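Local structure of MHC class I protein (Ginglymostoma cirratum, 6LUP) at residues Gln194-Ala199 and Gln235-Thr240; Thr200-His205 and Thr224-Asn229; Ile207-Phe212 and Tyr250-Asp255. The protein probably binds peptides in the groove of its alpha 1 and alpha 2 domains and presents them to T cells, as classical MHC class I molecules do. One frame throughout, in Å; residues are numbered along the deposited sequence.

Interaction 1 of 3, residues Gln194-Ala199 and Gln235-Thr240; sequences QLSCVA and QIHRST
Strands 194-199 and 235-240 form an antiparallel pair in the middle of one sheet of the immunoglobulin C1-set domain, and six backbone hydrogen bonds join Leu195 with Thr240, Cys197 with Arg238 and Ala199 with Ile236. The N-to-C directions of the two segments differ by 160°. The bond from Cys197 N to Arg238 O, at 2.7 Å, is the shortest of the six. Between these pairs lie the non-hydrogen-bonded pairs Ser196-Ser239 and Val198-His237, where CA-H groups also approach carbonyl oxygens, as Val198 CA does Ile236 O (3.4 Å).

On the face carrying Ser196, Val198, His237 and Ser239, the chief contact is a CH-pi interaction. Val198 CG2 sits over one face of the imidazole, 3.6 Å from the ring centroid and displaced toward the CE1-NE2 rim. The two side chains lie side by side and point the same way; CG2 is anti to the backbone N, and chi1 of -66° puts His237 CG beside its own N. Ser196 OG lies at the ring edge and touches Ser239 CB at 3.6 Å. Ser196 OG and His237 ND1 each hydrogen-bond an aromatic side chain of the other protein chain, so this face belongs to the subunit interface.

The opposite face looks into the domain. Ala199 CB meets Ile236 CG2 at 4.1 Å, while Cys197 SG is in a disulfide with Cys252. The Arg238 chain runs off from 194-199, and its NE hydrogen-bonds Val209 O.

Strand 183-189 flanks 194-199 and strand 222-228 flanks 235-240, the two edges of the sheet within this chain, while Leu211 and Val209 of strand 208-213 pack against the inward face.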
loop_
_atom_site.group_PDB
_atom_site.type_symbol
_atom_site.label_atom_id
_atom_site.label_comp_id
_atom_site.label_asym_id
_atom_site.label_seq_id
_atom_site.Cartn_x
_atom_site.Cartn_y
_atom_site.Cartn_z
ATOM N N GLN A 194 25.452 -17.040 4.228
ATOM C CA GLN A 194 24.830 -16.277 3.143
ATOM C C GLN A 194 25.361 -14.850 3.043
ATOM O O GLN A 194 25.824 -14.274 4.031
ATOM C CB GLN A 194 23.305 -16.267 3.291
ATOM C CG GLN A 194 22.694 -17.652 3.431
ATOM C CD GLN A 194 21.258 -17.721 2.958
ATOM O OE1 GLN A 194 20.910 -17.192 1.900
ATOM N NE2 GLN A 194 20.414 -18.396 3.731
ATOM N N LEU A 195 25.299 -14.296 1.837
ATOM C CA LEU A 195 25.719 -12.924 1.590
ATOM C C LEU A 195 24.491 -12.094 1.241
ATOM O O LEU A 195 23.802 -12.386 0.263
ATOM C CB LEU A 195 26.740 -12.884 0.454
ATOM C CG LEU A 195 27.821 -11.802 0.505
ATOM C CD1 LEU A 195 28.813 -12.067 1.631
ATOM C CD2 LEU A 195 28.549 -11.737 -0.828
ATOM N N SER A 196 24.213 -11.068 2.043
ATOM C CA SER A 196 22.954 -10.335 1.916
ATOM C C SER A 196 23.110 -8.856 1.591
ATOM O O SER A 196 23.796 -8.111 2.296
ATOM C CB SER A 196 22.102 -10.503 3.174
ATOM O OG SER A 196 20.764 -10.100 2.936
ATOM N N CYS A 197 22.454 -8.448 0.509
ATOM C CA CYS A 197 22.375 -7.048 0.136
ATOM C C CYS A 197 21.058 -6.461 0.620
ATOM O O CYS A 197 19.981 -6.864 0.163
ATOM C CB CYS A 197 22.510 -6.867 -1.374
ATOM S SG CYS A 197 22.906 -5.165 -1.818
ATOM N N VAL A 198 21.159 -5.522 1.557
ATOM C CA VAL A 198 19.988 -4.883 2.153
ATOM C C VAL A 198 19.952 -3.377 1.878
ATOM O O VAL A 198 20.856 -2.634 2.269
ATOM C CB VAL A 198 19.844 -5.207 3.667
ATOM C CG1 VAL A 198 21.187 -5.167 4.382
ATOM C CG2 VAL A 198 18.833 -4.280 4.338
ATOM N N ALA A 199 18.905 -2.957 1.175
ATOM C CA ALA A 199 18.643 -1.544 0.914
ATOM C C ALA A 199 17.467 -1.098 1.761
ATOM O O ALA A 199 16.431 -1.764 1.800
ATOM C CB ALA A 199 18.360 -1.311 -0.560
ATOM N N GLN A 235 12.117 -0.949 2.192
ATOM C CA GLN A 235 13.328 -1.756 2.322
ATOM C C GLN A 235 13.226 -3.053 1.521
ATOM O O GLN A 235 12.127 -3.503 1.181
ATOM C CB GLN A 235 13.642 -2.059 3.795
ATOM C CG GLN A 235 12.627 -2.952 4.492
ATOM C CD GLN A 235 13.136 -3.510 5.808
ATOM O OE1 GLN A 235 13.257 -2.791 6.801
ATOM N NE2 GLN A 235 13.426 -4.801 5.823
ATOM N N ILE A 236 14.381 -3.641 1.220
ATOM C CA ILE A 236 14.445 -4.924 0.525
ATOM C C ILE A 236 15.741 -5.656 0.869
ATOM O O ILE A 236 16.799 -5.036 1.024
ATOM C CB ILE A 236 14.281 -4.767 -1.010
ATOM C CG1 ILE A 236 14.239 -6.143 -1.693
ATOM C CG2 ILE A 236 15.352 -3.849 -1.595
ATOM C CD1 ILE A 236 13.757 -6.118 -3.130
ATOM N N HIS A 237 15.633 -6.975 1.007
ATOM C CA HIS A 237 16.784 -7.835 1.244
ATOM C C HIS A 237 16.910 -8.805 0.083
ATOM O O HIS A 237 15.972 -9.550 -0.206
ATOM C CB HIS A 237 16.615 -8.625 2.546
ATOM C CG HIS A 237 16.618 -7.780 3.782
ATOM N ND1 HIS A 237 17.547 -7.942 4.788
ATOM C CD2 HIS A 237 15.802 -6.776 4.182
ATOM C CE1 HIS A 237 17.303 -7.074 5.754
ATOM N NE2 HIS A 237 16.252 -6.352 5.410
ATOM N N ARG A 238 18.051 -8.775 -0.598
ATOM C CA ARG A 238 18.392 -9.831 -1.547
ATOM C C ARG A 238 19.659 -10.557 -1.113
ATOM O O ARG A 238 20.716 -9.945 -0.947
ATOM C CB ARG A 238 18.530 -9.312 -2.981
ATOM C CG ARG A 238 18.544 -10.447 -3.995
ATOM C CD ARG A 238 18.683 -9.978 -5.433
ATOM N NE ARG A 238 17.481 -9.317 -5.933
ATOM C CZ ARG A 238 16.361 -9.938 -6.303
ATOM N NH1 ARG A 238 16.258 -11.256 -6.223
ATOM N NH2 ARG A 238 15.335 -9.230 -6.750
ATOM N N SER A 239 19.537 -11.868 -0.931
ATOM C CA SER A 239 20.642 -12.688 -0.445
ATOM C C SER A 239 20.869 -13.933 -1.298
ATOM O O SER A 239 19.932 -14.504 -1.866
ATOM C CB SER A 239 20.411 -13.092 1.012
ATOM O OG SER A 239 19.178 -13.775 1.152
ATOM N N THR A 240 22.131 -14.342 -1.373
ATOM C CA THR A 240 22.514 -15.543 -2.096
ATOM C C THR A 240 23.363 -16.456 -1.214
ATOM O O THR A 240 23.859 -16.032 -0.165
ATOM C CB THR A 240 23.264 -15.207 -3.406
ATOM O OG1 THR A 240 23.311 -16.371 -4.239
ATOM C CG2 THR A 240 24.688 -14.705 -3.131
#

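Interaction 2 of 3, residues Thr200-His205 and Thr224-Asn229; sequences TGFYPH and TGVRPN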
loop_
_atom_site.group_PDB
_atom_site.type_symbol
_atom_site.label_atom_id
_atom_site.label_comp_id
_atom_site.label_asym_id
_atom_site.label_seq_id
_atom_site.Cartn_x
_atom_site.Cartn_y
_atom_site.Cartn_z
ATOM N N THR A 200 17.639 0.026 2.446
ATOM C CA THR A 200 16.610 0.540 3.345
ATOM C C THR A 200 16.508 2.064 3.268
ATOM O O THR A 200 17.438 2.737 2.812
ATOM C CB THR A 200 16.857 0.074 4.799
ATOM O OG1 THR A 200 15.659 0.236 5.571
ATOM C CG2 THR A 200 18.009 0.845 5.445
ATOM N N GLY A 201 15.366 2.591 3.703
ATOM C CA GLY A 201 15.132 4.033 3.767
ATOM C C GLY A 201 14.919 4.735 2.436
ATOM O O GLY A 201 15.106 5.951 2.339
ATOM N N PHE A 202 14.518 3.984 1.412
ATOM C CA PHE A 202 14.314 4.565 0.085
ATOM C C PHE A 202 12.857 4.873 -0.239
ATOM O O PHE A 202 11.940 4.222 0.265
ATOM C CB PHE A 202 14.950 3.705 -1.017
ATOM C CG PHE A 202 14.442 2.289 -1.075
ATOM C CD1 PHE A 202 13.309 1.966 -1.820
ATOM C CD2 PHE A 202 15.122 1.261 -0.418
ATOM C CE1 PHE A 202 12.852 0.655 -1.890
ATOM C CE2 PHE A 202 14.670 -0.052 -0.486
ATOM C CZ PHE A 202 13.532 -0.355 -1.219
ATOM N N TYR A 203 12.667 5.889 -1.076
ATOM C CA TYR A 203 11.353 6.295 -1.574
ATOM C C TYR A 203 11.534 6.854 -2.987
ATOM O O TYR A 203 12.458 7.638 -3.217
ATOM C CB TYR A 203 10.711 7.355 -0.659
ATOM C CG TYR A 203 9.461 7.944 -1.259
ATOM C CD1 TYR A 203 9.538 8.988 -2.184
ATOM C CD2 TYR A 203 8.208 7.427 -0.939
ATOM C CE1 TYR A 203 8.400 9.507 -2.769
ATOM C CE2 TYR A 203 7.063 7.944 -1.514
ATOM C CZ TYR A 203 7.165 8.979 -2.428
ATOM O OH TYR A 203 6.028 9.489 -3.000
ATOM N N PRO A 204 10.648 6.482 -3.936
ATOM C CA PRO A 204 9.480 5.600 -3.821
ATOM C C PRO A 204 9.855 4.114 -3.790
ATOM O O PRO A 204 11.038 3.780 -3.820
ATOM C CB PRO A 204 8.666 5.935 -5.074
ATOM C CG PRO A 204 9.680 6.366 -6.075
ATOM C CD PRO A 204 10.769 7.050 -5.296
ATOM N N HIS A 205 8.850 3.243 -3.736
ATOM C CA HIS A 205 9.051 1.816 -3.459
ATOM C C HIS A 205 9.801 1.060 -4.560
ATOM O O HIS A 205 10.546 0.118 -4.274
ATOM C CB HIS A 205 7.705 1.134 -3.184
ATOM C CG HIS A 205 6.983 0.707 -4.422
ATOM N ND1 HIS A 205 6.994 -0.596 -4.875
ATOM C CD2 HIS A 205 6.256 1.412 -5.320
ATOM C CE1 HIS A 205 6.295 -0.675 -5.994
ATOM N NE2 HIS A 205 5.836 0.529 -6.284
ATOM N N THR A 224 13.290 -10.863 -0.201
ATOM C CA THR A 224 12.090 -10.567 0.575
ATOM C C THR A 224 11.064 -9.840 -0.284
ATOM O O THR A 224 9.866 -9.918 -0.026
ATOM C CB THR A 224 12.391 -9.667 1.794
ATOM O OG1 THR A 224 13.002 -8.440 1.363
ATOM C CG2 THR A 224 13.284 -10.379 2.797
ATOM N N GLY A 225 11.547 -9.141 -1.310
ATOM C CA GLY A 225 10.730 -8.200 -2.057
ATOM C C GLY A 225 10.698 -6.884 -1.305
ATOM O O GLY A 225 11.105 -6.814 -0.142
ATOM N N VAL A 226 10.224 -5.834 -1.963
ATOM C CA VAL A 226 10.106 -4.534 -1.311
ATOM C C VAL A 226 9.021 -4.602 -0.226
ATOM O O VAL A 226 7.970 -5.217 -0.420
ATOM C CB VAL A 226 9.877 -3.391 -2.337
ATOM C CG1 VAL A 226 8.622 -3.634 -3.167
ATOM C CG2 VAL A 226 9.815 -2.031 -1.651
ATOM N N ARG A 227 9.310 -4.007 0.930
ATOM C CA ARG A 227 8.366 -3.959 2.043
ATOM C C ARG A 227 8.490 -2.631 2.787
ATOM O O ARG A 227 9.568 -2.040 2.817
ATOM C CB ARG A 227 8.562 -5.148 2.988
ATOM C CG ARG A 227 9.980 -5.315 3.506
ATOM C CD ARG A 227 10.169 -6.661 4.182
ATOM N NE ARG A 227 11.483 -6.749 4.806
ATOM C CZ ARG A 227 11.981 -7.848 5.364
ATOM N NH1 ARG A 227 11.271 -8.970 5.386
ATOM N NH2 ARG A 227 13.194 -7.825 5.905
ATOM N N PRO A 228 7.378 -2.154 3.373
ATOM C CA PRO A 228 7.354 -0.829 3.986
ATOM C C PRO A 228 8.141 -0.748 5.288
ATOM O O PRO A 228 8.196 -1.717 6.049
ATOM C CB PRO A 228 5.865 -0.599 4.262
ATOM C CG PRO A 228 5.310 -1.972 4.436
ATOM C CD PRO A 228 6.073 -2.834 3.475
ATOM N N ASN A 229 8.751 0.410 5.519
ATOM C CA ASN A 229 9.271 0.772 6.826
ATOM C C ASN A 229 8.187 1.496 7.627
ATOM O O ASN A 229 7.003 1.388 7.309
ATOM C CB ASN A 229 10.535 1.625 6.686
ATOM C CG ASN A 229 11.743 0.812 6.255
ATOM O OD1 ASN A 229 12.497 1.220 5.377
ATOM N ND2 ASN A 229 11.931 -0.344 6.876
#
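Thr200 and Asn229 bring their side chains together at about a right angle, with Thr200 OG1 3.3 Å from Asn229 OD1. This is a polar contact without a hydrogen bond between the two: Thr200 OG1 bonds to the backbone of the other protein chain, while Asn229 OD1 bonds to Ser233 OG, just before strand 234-241, and Gln235 is a probable further partner of the Asn229 amide. Gly201 follows, and its N comes 3.6 Å from Asn229 OD1, again without a hydrogen bond.

At Phe202 the contact turns apolar. Its CG lies between the backbone N and the carbonyl carbon (chi1 58°), and the CE1-CZ side of the ring meets Val226 CG2 obliquely, with CE1 4.1 Å from that methyl. A cis peptide bond joins Tyr203 to Pro204; beyond it His205 meets Val226. There the two branches of the valine divide the work: CG2 approaches His205 O at 3.5 Å, while CG1 lies near the plane of the imidazole at its edge. His205 and Val226 cross at about a right angle, and His205 N bonds to Asp29 OD2 in the alpha 1 and alpha 2 region, tying this end of the immunoglobulin domain to that platform.

Gly201 and Phe202 both face Tyr234 as a G1 beta bulge, with the positive phi (73°) of its first position at Gly201; the cis-proline turn follows, in the connection by which the C1-set chain leaves one sheet for the other.

Interaction 3 of 3, residues Ile207-Phe212 and Tyr250-Asp255; sequences IEVNLF and YSCVVD
Val209 CG2 and Cys252 SG meet at 3.8 Å on the inward face of an antiparallel strand pair in the second sheet of the immunoglobulin C1-set domain, where Leu211 CD1 also reaches the sulfur, more loosely. Val209 CG2 stands anti to the backbone N, as does SG of Cys252 (chi1 178°), the disulfide cysteine of this sheet. Toward the start of 207-212, Ile207 CD1 adds an oblique contact of 3.8 Å with Val254 CG1.

The other face carries Phe212, Ser251 and Val253. Val253 CG1 touches the edge of the phenyl ring, near its plane, at CE1 (3.3 Å), and also meets Asn210 CB. Ser251 OG packs closely on Phe212 CB.

Through the backbone, six hydrogen bonds link Glu208 with Asp255, Asn210 with Val253 and Phe212 with Ser251. That from Asp255 N to Glu208 O, 2.7 Å long, is nearly straight at 172°. At the polar edge Glu208 CB and Asp255 CB lie 3.7 Å apart, and Glu208 OE2 is 6.4 Å from Asp255 OD2.

Sulfur and aliphatic groups thus help fill the interior, whereas the outer face is mixed, apolar at Phe212 and Val253 and acidic at one end. There the carboxylates, if both ionised, would probably repel, and the strands are joined by backbone bonds.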
loop_
_atom_site.group_PDB
_atom_site.type_symbol
_atom_site.label_atom_id
_atom_site.label_comp_id
_atom_site.label_asym_id
_atom_site.label_seq_id
_atom_site.Cartn_x
_atom_site.Cartn_y
_atom_site.Cartn_z
ATOM N N ILE A 207 12.245 -0.420 -7.124
ATOM C CA ILE A 207 13.697 -0.598 -7.015
ATOM C C ILE A 207 14.227 -1.834 -7.758
ATOM O O ILE A 207 13.546 -2.859 -7.860
ATOM C CB ILE A 207 14.148 -0.621 -5.527
ATOM C CG1 ILE A 207 15.663 -0.419 -5.403
ATOM C CG2 ILE A 207 13.669 -1.886 -4.820
ATOM C CD1 ILE A 207 16.138 -0.125 -3.995
ATOM N N GLU A 208 15.447 -1.715 -8.277
ATOM C CA GLU A 208 16.159 -2.834 -8.889
ATOM C C GLU A 208 17.408 -3.127 -8.071
ATOM O O GLU A 208 18.221 -2.235 -7.830
ATOM C CB GLU A 208 16.555 -2.512 -10.335
ATOM C CG GLU A 208 15.392 -2.231 -11.277
ATOM C CD GLU A 208 14.681 -3.496 -11.720
ATOM O OE1 GLU A 208 13.512 -3.701 -11.318
ATOM O OE2 GLU A 208 15.296 -4.292 -12.464
ATOM N N VAL A 209 17.549 -4.374 -7.632
ATOM C CA VAL A 209 18.729 -4.790 -6.875
ATOM C C VAL A 209 19.189 -6.187 -7.308
ATOM O O VAL A 209 18.465 -7.173 -7.164
ATOM C CB VAL A 209 18.518 -4.669 -5.343
ATOM C CG1 VAL A 209 17.112 -5.099 -4.946
ATOM C CG2 VAL A 209 19.578 -5.450 -4.570
ATOM N N ASN A 210 20.395 -6.251 -7.859
ATOM C CA ASN A 210 20.915 -7.485 -8.424
ATOM C C ASN A 210 22.304 -7.799 -7.897
ATOM O O ASN A 210 23.101 -6.892 -7.645
ATOM C CB ASN A 210 20.929 -7.403 -9.952
ATOM C CG ASN A 210 19.538 -7.245 -10.544
ATOM O OD1 ASN A 210 18.761 -8.196 -10.588
ATOM N ND2 ASN A 210 19.225 -6.043 -11.009
ATOM N N LEU A 211 22.583 -9.088 -7.735
ATOM C CA LEU A 211 23.861 -9.550 -7.205
ATOM C C LEU A 211 24.762 -10.113 -8.293
ATOM O O LEU A 211 24.291 -10.735 -9.246
ATOM C CB LEU A 211 23.639 -10.588 -6.105
ATOM C CG LEU A 211 23.436 -10.049 -4.685
ATOM C CD1 LEU A 211 22.134 -9.275 -4.527
ATOM C CD2 LEU A 211 23.490 -11.200 -3.694
ATOM N N PHE A 212 26.062 -9.884 -8.136
ATOM C CA PHE A 212 27.046 -10.270 -9.141
ATOM C C PHE A 212 28.241 -11.015 -8.560
ATOM O O PHE A 212 28.838 -10.589 -7.565
ATOM C CB PHE A 212 27.528 -9.042 -9.921
ATOM C CG PHE A 212 26.542 -8.543 -10.935
ATOM C CD1 PHE A 212 25.502 -7.695 -10.560
ATOM C CD2 PHE A 212 26.654 -8.913 -12.269
ATOM C CE1 PHE A 212 24.589 -7.239 -11.496
ATOM C CE2 PHE A 212 25.744 -8.454 -13.210
ATOM C CZ PHE A 212 24.711 -7.614 -12.824
ATOM N N TYR A 250 32.552 -10.257 -4.969
ATOM C CA TYR A 250 31.103 -10.076 -4.971
ATOM C C TYR A 250 30.693 -8.613 -4.956
ATOM O O TYR A 250 31.224 -7.812 -4.181
ATOM C CB TYR A 250 30.471 -10.794 -3.783
ATOM C CG TYR A 250 30.516 -12.297 -3.891
ATOM C CD1 TYR A 250 29.638 -12.979 -4.731
ATOM C CD2 TYR A 250 31.432 -13.038 -3.147
ATOM C CE1 TYR A 250 29.674 -14.362 -4.832
ATOM C CE2 TYR A 250 31.475 -14.423 -3.237
ATOM C CZ TYR A 250 30.595 -15.081 -4.082
ATOM O OH TYR A 250 30.633 -16.455 -4.176
ATOM N N SER A 251 29.742 -8.276 -5.821
ATOM C CA SER A 251 29.182 -6.933 -5.859
ATOM C C SER A 251 27.653 -6.945 -5.831
ATOM O O SER A 251 27.008 -7.886 -6.309
ATOM C CB SER A 251 29.700 -6.158 -7.074
ATOM O OG SER A 251 29.280 -6.757 -8.286
ATOM N N CYS A 252 27.089 -5.895 -5.244
ATOM C CA CYS A 252 25.658 -5.657 -5.267
ATOM C C CYS A 252 25.376 -4.356 -6.017
ATOM O O CYS A 252 25.968 -3.316 -5.717
ATOM C CB CYS A 252 25.107 -5.586 -3.847
ATOM S SG CYS A 252 23.337 -5.249 -3.795
ATOM N N VAL A 253 24.481 -4.428 -6.999
ATOM C CA VAL A 253 24.155 -3.274 -7.833
ATOM C C VAL A 253 22.703 -2.828 -7.617
ATOM O O VAL A 253 21.777 -3.642 -7.658
ATOM C CB VAL A 253 24.471 -3.539 -9.328
ATOM C CG1 VAL A 253 23.531 -4.576 -9.921
ATOM C CG2 VAL A 253 24.399 -2.254 -10.133
ATOM N N VAL A 254 22.517 -1.531 -7.373
ATOM C CA VAL A 254 21.198 -0.993 -7.052
ATOM C C VAL A 254 20.777 0.120 -8.013
ATOM O O VAL A 254 21.544 1.047 -8.288
ATOM C CB VAL A 254 21.137 -0.471 -5.600
ATOM C CG1 VAL A 254 19.721 -0.039 -5.245
ATOM C CG2 VAL A 254 21.615 -1.532 -4.623
ATOM N N ASP A 255 19.550 0.008 -8.520
ATOM C CA ASP A 255 18.919 1.059 -9.313
ATOM C C ASP A 255 17.668 1.589 -8.628
ATOM O O ASP A 255 16.725 0.846 -8.350
ATOM C CB ASP A 255 18.584 0.568 -10.720
ATOM C CG ASP A 255 19.773 0.630 -11.651
ATOM O OD1 ASP A 255 20.101 1.741 -12.125
ATOM O OD2 ASP A 255 20.378 -0.433 -11.909
#

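Overall arrangement
All three contacts lie in the immunoglobulin C1-set domain, with the centres of interactions 1 and 2 about 12 Å apart, 1 and 3 about 9 Å, and 2 and 3 about 15 Å. Interactions 1 and 2 share strand 194-202 and one sheet; along the chain, interaction 2 is nested within the loop closed by interaction 1. Interaction 3 belongs to the facing sheet, and its segments alternate with those of both others, so the chain passes between the sheets. The Cys197-Cys252 disulfide links the two sheets, as in the classic immunoglobulin sandwich, while Phe202 and Ile207 join interactions 2 and 3 nearer the alpha 1 and alpha 2 platform.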